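Local coordinates for extracellular matrix-binding protein EbhA (Staphylococcus aureus, PDB 2DGJ), which probably serves as a cell-wall-associated adhesin that binds the extracellular matrix, this piece being part of its rod-like string of three-helix bundles, at residues V118-N121 against A122-D126; I136-K139 against D140-R144; A158-Q161 against A162-A166. All coordinates share one frame; numbering follows the deposited sequence.

Contact 1: V118-N121 against A122-D126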
# COMPACT_ATOMS: atom_id res chain seq x y z
N VAL A 118 9.86 -0.16 1.13
CA VAL A 118 11.18 0.42 0.93
C VAL A 118 11.12 1.36 -0.26
O VAL A 118 11.77 2.40 -0.28
CB VAL A 118 12.24 -0.68 0.65
CG1 VAL A 118 13.55 -0.03 0.22
CG2 VAL A 118 12.47 -1.51 1.91
N LYS A 119 10.32 0.99 -1.26
CA LYS A 119 10.18 1.84 -2.44
C LYS A 119 9.47 3.12 -2.04
O LYS A 119 9.75 4.19 -2.58
CB LYS A 119 9.39 1.12 -3.53
CG LYS A 119 9.20 1.95 -4.80
CD LYS A 119 8.70 1.13 -5.98
CE LYS A 119 7.28 0.63 -5.81
NZ LYS A 119 6.80 -0.08 -7.04
N THR A 120 8.55 2.99 -1.09
CA THR A 120 7.78 4.13 -0.61
C THR A 120 8.65 5.11 0.18
O THR A 120 8.57 6.32 -0.03
CB THR A 120 6.61 3.68 0.29
OG1 THR A 120 5.63 2.99 -0.51
CG2 THR A 120 5.96 4.88 0.96
N ASN A 121 9.49 4.59 1.07
CA ASN A 121 10.37 5.44 1.86
C ASN A 121 11.40 6.14 0.97
O ASN A 121 11.78 7.28 1.24
CB ASN A 121 11.11 4.61 2.93
CG ASN A 121 10.17 4.01 3.94
OD1 ASN A 121 9.00 4.38 4.02
ND2 ASN A 121 10.68 3.06 4.73
N ALA A 122 11.84 5.46 -0.08
CA ALA A 122 12.82 6.02 -1.00
C ALA A 122 12.27 7.26 -1.71
O ALA A 122 12.98 8.25 -1.88
CB ALA A 122 13.22 4.97 -2.03
N ASN A 123 11.01 7.19 -2.13
CA ASN A 123 10.38 8.32 -2.81
C ASN A 123 10.15 9.47 -1.84
O ASN A 123 10.32 10.63 -2.19
CB ASN A 123 9.05 7.91 -3.44
CG ASN A 123 9.22 6.96 -4.60
OD1 ASN A 123 9.40 5.76 -4.42
ND2 ASN A 123 9.18 7.50 -5.82
N THR A 124 9.74 9.13 -0.62
CA THR A 124 9.50 10.15 0.40
C THR A 124 10.81 10.89 0.73
O THR A 124 10.85 12.12 0.76
CB THR A 124 8.95 9.51 1.69
OG1 THR A 124 7.69 8.89 1.42
CG2 THR A 124 8.79 10.55 2.77
N LEU A 125 11.87 10.12 0.98
CA LEU A 125 13.17 10.70 1.32
C LEU A 125 13.64 11.60 0.18
O LEU A 125 14.09 12.71 0.41
CB LEU A 125 14.20 9.59 1.55
CG LEU A 125 15.58 10.06 2.01
CD1 LEU A 125 15.48 10.64 3.42
CD2 LEU A 125 16.55 8.90 1.97
N ASP A 126 13.54 11.10 -1.05
CA ASP A 126 13.95 11.88 -2.22
C ASP A 126 13.12 13.15 -2.30
O ASP A 126 13.62 14.22 -2.65
CB ASP A 126 13.75 11.06 -3.49
CG ASP A 126 14.31 11.76 -4.72
OD1 ASP A 126 15.55 11.86 -4.84
OD2 ASP A 126 13.51 12.22 -5.56
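The peptide carbonyl of T120 takes two hydrogen bonds from T124, a turn further along the same helix, one from either side of its plane. T124 OG1 donates from above the carbonyl plane, 36° out of it and 3.1 Å from T120 O, while the backbone T124 N, also 3.1 Å from T120 O, comes in from the opposite side and is only tilted from the plane, by 20°. The hydroxyl gets there because OG1 stands anti to its own carbonyl carbon (chi1 -63°), which turns it back along the helix; T120 O is thus gripped twice, by the amide and the hydroxyl of one residue. The hydroxyl of T120 does likewise one turn earlier, bonding to N116 O. The side chains of N123 and K119 lie side by side, pointing the same way, although N123 OD1 is set implausibly close to K119 O and its exact place is doubtful. Backbone bonds such as L125 N to N121 O, 2.9 Å, carry the helix through, and Q27 of the second subunit bonds to T124 O. Among the neighbouring helices, V118, A122 and L125 rest on helix 96-108, and T124 and L125 meet helix 180-194.

Contact 2: I136-K139 against D140-R144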
# COMPACT_ATOMS: atom_id res chain seq x y z
N ILE A 136 17.31 26.09 -0.54
CA ILE A 136 18.59 26.80 -0.61
C ILE A 136 19.08 27.11 -2.02
O ILE A 136 20.26 27.39 -2.22
CB ILE A 136 19.71 26.03 0.13
CG1 ILE A 136 20.10 24.79 -0.67
CG2 ILE A 136 19.24 25.63 1.52
CD1 ILE A 136 21.35 24.11 -0.15
N ASN A 137 18.19 27.04 -3.01
CA ASN A 137 18.60 27.32 -4.38
C ASN A 137 18.84 28.81 -4.59
O ASN A 137 19.47 29.21 -5.58
CB ASN A 137 17.56 26.82 -5.39
CG ASN A 137 17.78 25.37 -5.77
OD1 ASN A 137 18.87 24.81 -5.58
ND2 ASN A 137 16.75 24.75 -6.34
N ASP A 138 18.33 29.63 -3.68
CA ASP A 138 18.52 31.07 -3.77
C ASP A 138 19.55 31.52 -2.74
O ASP A 138 19.57 32.69 -2.35
CB ASP A 138 17.21 31.82 -3.54
CG ASP A 138 16.61 31.55 -2.17
OD1 ASP A 138 17.24 30.83 -1.37
OD2 ASP A 138 15.50 32.06 -1.91
N LYS A 139 20.39 30.59 -2.30
CA LYS A 139 21.44 30.85 -1.31
C LYS A 139 22.29 32.07 -1.63
O LYS A 139 22.25 33.07 -0.91
CB LYS A 139 22.37 29.63 -1.19
CG LYS A 139 23.61 29.91 -0.36
CD LYS A 139 24.66 28.84 -0.53
CE LYS A 139 25.95 29.26 0.16
NZ LYS A 139 27.03 28.24 0.01
N ASP A 140 23.07 31.98 -2.70
CA ASP A 140 23.95 33.07 -3.10
C ASP A 140 23.27 34.43 -3.22
O ASP A 140 23.82 35.44 -2.75
CB ASP A 140 24.63 32.72 -4.43
CG ASP A 140 25.45 31.44 -4.35
OD1 ASP A 140 26.28 31.32 -3.43
OD2 ASP A 140 25.26 30.57 -5.22
N ALA A 141 22.10 34.46 -3.83
CA ALA A 141 21.36 35.71 -4.01
C ALA A 141 20.97 36.29 -2.66
O ALA A 141 21.14 37.48 -2.42
CB ALA A 141 20.11 35.46 -4.86
N THR A 142 20.46 35.45 -1.77
CA THR A 142 20.05 35.89 -0.44
C THR A 142 21.22 36.50 0.32
O THR A 142 21.06 37.52 0.99
CB THR A 142 19.48 34.71 0.38
OG1 THR A 142 18.35 34.15 -0.31
CG2 THR A 142 19.03 35.17 1.77
N LEU A 143 22.39 35.88 0.19
CA LEU A 143 23.59 36.35 0.87
C LEU A 143 24.06 37.72 0.39
O LEU A 143 24.65 38.48 1.16
CB LEU A 143 24.71 35.33 0.70
CG LEU A 143 25.01 34.32 1.81
CD1 LEU A 143 23.99 34.41 2.94
CD2 LEU A 143 25.03 32.93 1.22
N ARG A 144 23.80 38.04 -0.87
CA ARG A 144 24.22 39.32 -1.43
C ARG A 144 23.15 40.39 -1.27
O ARG A 144 23.36 41.54 -1.64
CB ARG A 144 24.54 39.18 -2.92
CG ARG A 144 25.51 38.05 -3.29
CD ARG A 144 25.98 38.22 -4.73
NE ARG A 144 26.72 37.07 -5.23
CZ ARG A 144 26.15 35.96 -5.71
NH1 ARG A 144 24.83 35.86 -5.74
NH2 ARG A 144 26.90 34.97 -6.17
O HOH W 1 20.90 32.03 -5.84
O HOH W 2 22.08 30.10 -4.69
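A local i to i+4 contact at the N terminus of a short helix is formed here, D138 meeting T142 and K139 meeting L143 at the surface of a three-helix-bundle rod. A type I beta turn from I136 to K139, closed by K139 N to I136 O, turns the chain out of helix 112-135 and into helix 139-144, within the region matched to the FIVAR domain. D138 holds the N-cap position, but its carboxylate makes no capping bond and instead forms a salt bridge through OD2 with K194 on helix 180-194. Its backbone does the local work: D138 O accepts from T142 N at 3.0 Å and from T142 OG1 at 2.8 Å. The amide arrives nearly along the carbonyl axis, whereas the hydroxyl stands 44° out of the carbonyl plane, put there by a chi1 of -59° that swings OG1 back beside its own backbone N.

K139 leaves the helix start with its chain fully extended, and crosses L143 on the way: K139 CG lies 3.7 Å from L143 CD2, and K139 CE is 3.9 Å from the same methyl. The ammonium then reaches E167 of helix 153-170 in a salt bridge, so the lysine ties the helix start to its neighbour. Solvent takes over part of the capping. One water gives a hydrogen bond to N137 O at 2.9 Å, accepts one from D140 N at 2.9 Å, and donates to D140 OD2 at 3.3 Å.

Contact 3: A158-Q161 against A162-A166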
# COMPACT_ATOMS: atom_id res chain seq x y z
N ALA A 158 22.63 32.39 11.84
CA ALA A 158 21.69 31.27 11.89
C ALA A 158 21.40 30.77 10.48
O ALA A 158 21.27 29.57 10.25
CB ALA A 158 20.41 31.69 12.59
N TYR A 159 21.29 31.71 9.55
CA TYR A 159 21.00 31.36 8.16
C TYR A 159 22.20 30.66 7.51
O TYR A 159 22.04 29.62 6.88
CB TYR A 159 20.65 32.62 7.36
CG TYR A 159 20.39 32.34 5.89
CD1 TYR A 159 19.27 31.61 5.50
CD2 TYR A 159 21.27 32.78 4.91
CE1 TYR A 159 19.04 31.32 4.16
CE2 TYR A 159 21.05 32.50 3.57
CZ TYR A 159 19.93 31.76 3.20
OH TYR A 159 19.70 31.48 1.87
N THR A 160 23.38 31.25 7.67
CA THR A 160 24.59 30.67 7.10
C THR A 160 24.79 29.25 7.62
O THR A 160 25.23 28.36 6.89
CB THR A 160 25.83 31.51 7.45
OG1 THR A 160 25.79 32.75 6.73
CG2 THR A 160 27.12 30.76 7.11
N GLN A 161 24.47 29.04 8.89
CA GLN A 161 24.62 27.74 9.51
C GLN A 161 23.64 26.76 8.88
O GLN A 161 24.03 25.68 8.42
CB GLN A 161 24.36 27.86 11.02
CG GLN A 161 24.84 26.66 11.83
CD GLN A 161 24.69 26.89 13.33
OE1 GLN A 161 25.12 26.06 14.13
NE2 GLN A 161 24.10 28.02 13.71
N ALA A 162 22.37 27.14 8.86
CA ALA A 162 21.32 26.30 8.28
C ALA A 162 21.68 25.80 6.89
O ALA A 162 21.63 24.60 6.63
CB ALA A 162 20.01 27.08 8.22
N VAL A 163 22.06 26.71 6.00
CA VAL A 163 22.43 26.35 4.63
C VAL A 163 23.67 25.46 4.62
O VAL A 163 23.75 24.51 3.84
CB VAL A 163 22.69 27.60 3.77
CG1 VAL A 163 21.44 28.46 3.69
CG2 VAL A 163 23.83 28.41 4.35
N THR A 164 24.63 25.76 5.49
CA THR A 164 25.85 24.97 5.57
C THR A 164 25.50 23.53 5.86
O THR A 164 25.98 22.62 5.18
CB THR A 164 26.77 25.48 6.69
OG1 THR A 164 27.21 26.81 6.37
CG2 THR A 164 27.99 24.56 6.87
N ALA A 165 24.66 23.32 6.86
CA ALA A 165 24.22 21.97 7.23
C ALA A 165 23.48 21.35 6.05
O ALA A 165 23.74 20.21 5.66
CB ALA A 165 23.32 22.04 8.46
N ALA A 166 22.56 22.12 5.48
CA ALA A 166 21.78 21.67 4.34
C ALA A 166 22.68 21.17 3.22
O ALA A 166 22.46 20.09 2.67
CB ALA A 166 20.91 22.81 3.83
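Helix 153-170, one of the helices packed into the bundle in the FIVAR-matched region, carries Y159 and V163 one turn apart on its inner side, joined by an i to i+4 CH-pi contact. The methyl V163 CG1 sits over one face of the tyrosine ring, 3.9 Å from the ring centroid and 22° off the normal, displaced toward the hydroxyl end, with Y159 CZ its nearest ring atom at 3.7 Å. Two torsions set this up: the ring is thrown anti to the backbone N of Y159 (chi1 178°), and V163 keeps CG1 beside its own N (chi1 -60°), so the methyl faces the ring. Beneath the pair, V163 N bonds almost straight to Y159 O at 3.0 Å.

Further round, T164 OG1 turns back toward the carbonyl of T160, but that oxygen is modelled too close to V163 CG2, so the short hydroxyl bond is doubtful. A162 adds its methyl to the buried side, where it meets A189 and V190 of helix 180-194, and K194 touches Y159. The helix continues regularly on the more exposed side, where A165 N donates to Q161 O at 2.9 Å.

In the fold
Following the chain from the N terminus, contact 1 comes first, inside the long helix 112-135 that leads from the GA-module region into the FIVAR region. That helix ends in the turn of contact 2, which starts helix 139-144, and contact 3 follows on helix 153-170. All three are local and lie in series; none nests in or crosses another, and the only loop closed is the tight turn 136-139. Contact 1 lies apart, its nearest atoms about 12 Å from contact 2 and about 11 Å from contact 3. Contacts 2 and 3 touch: T142 and L143 pack on Y159, and I136 meets A166, joining helix 139-144 and its turn to helix 153-170. Helix 180-194 borders all three.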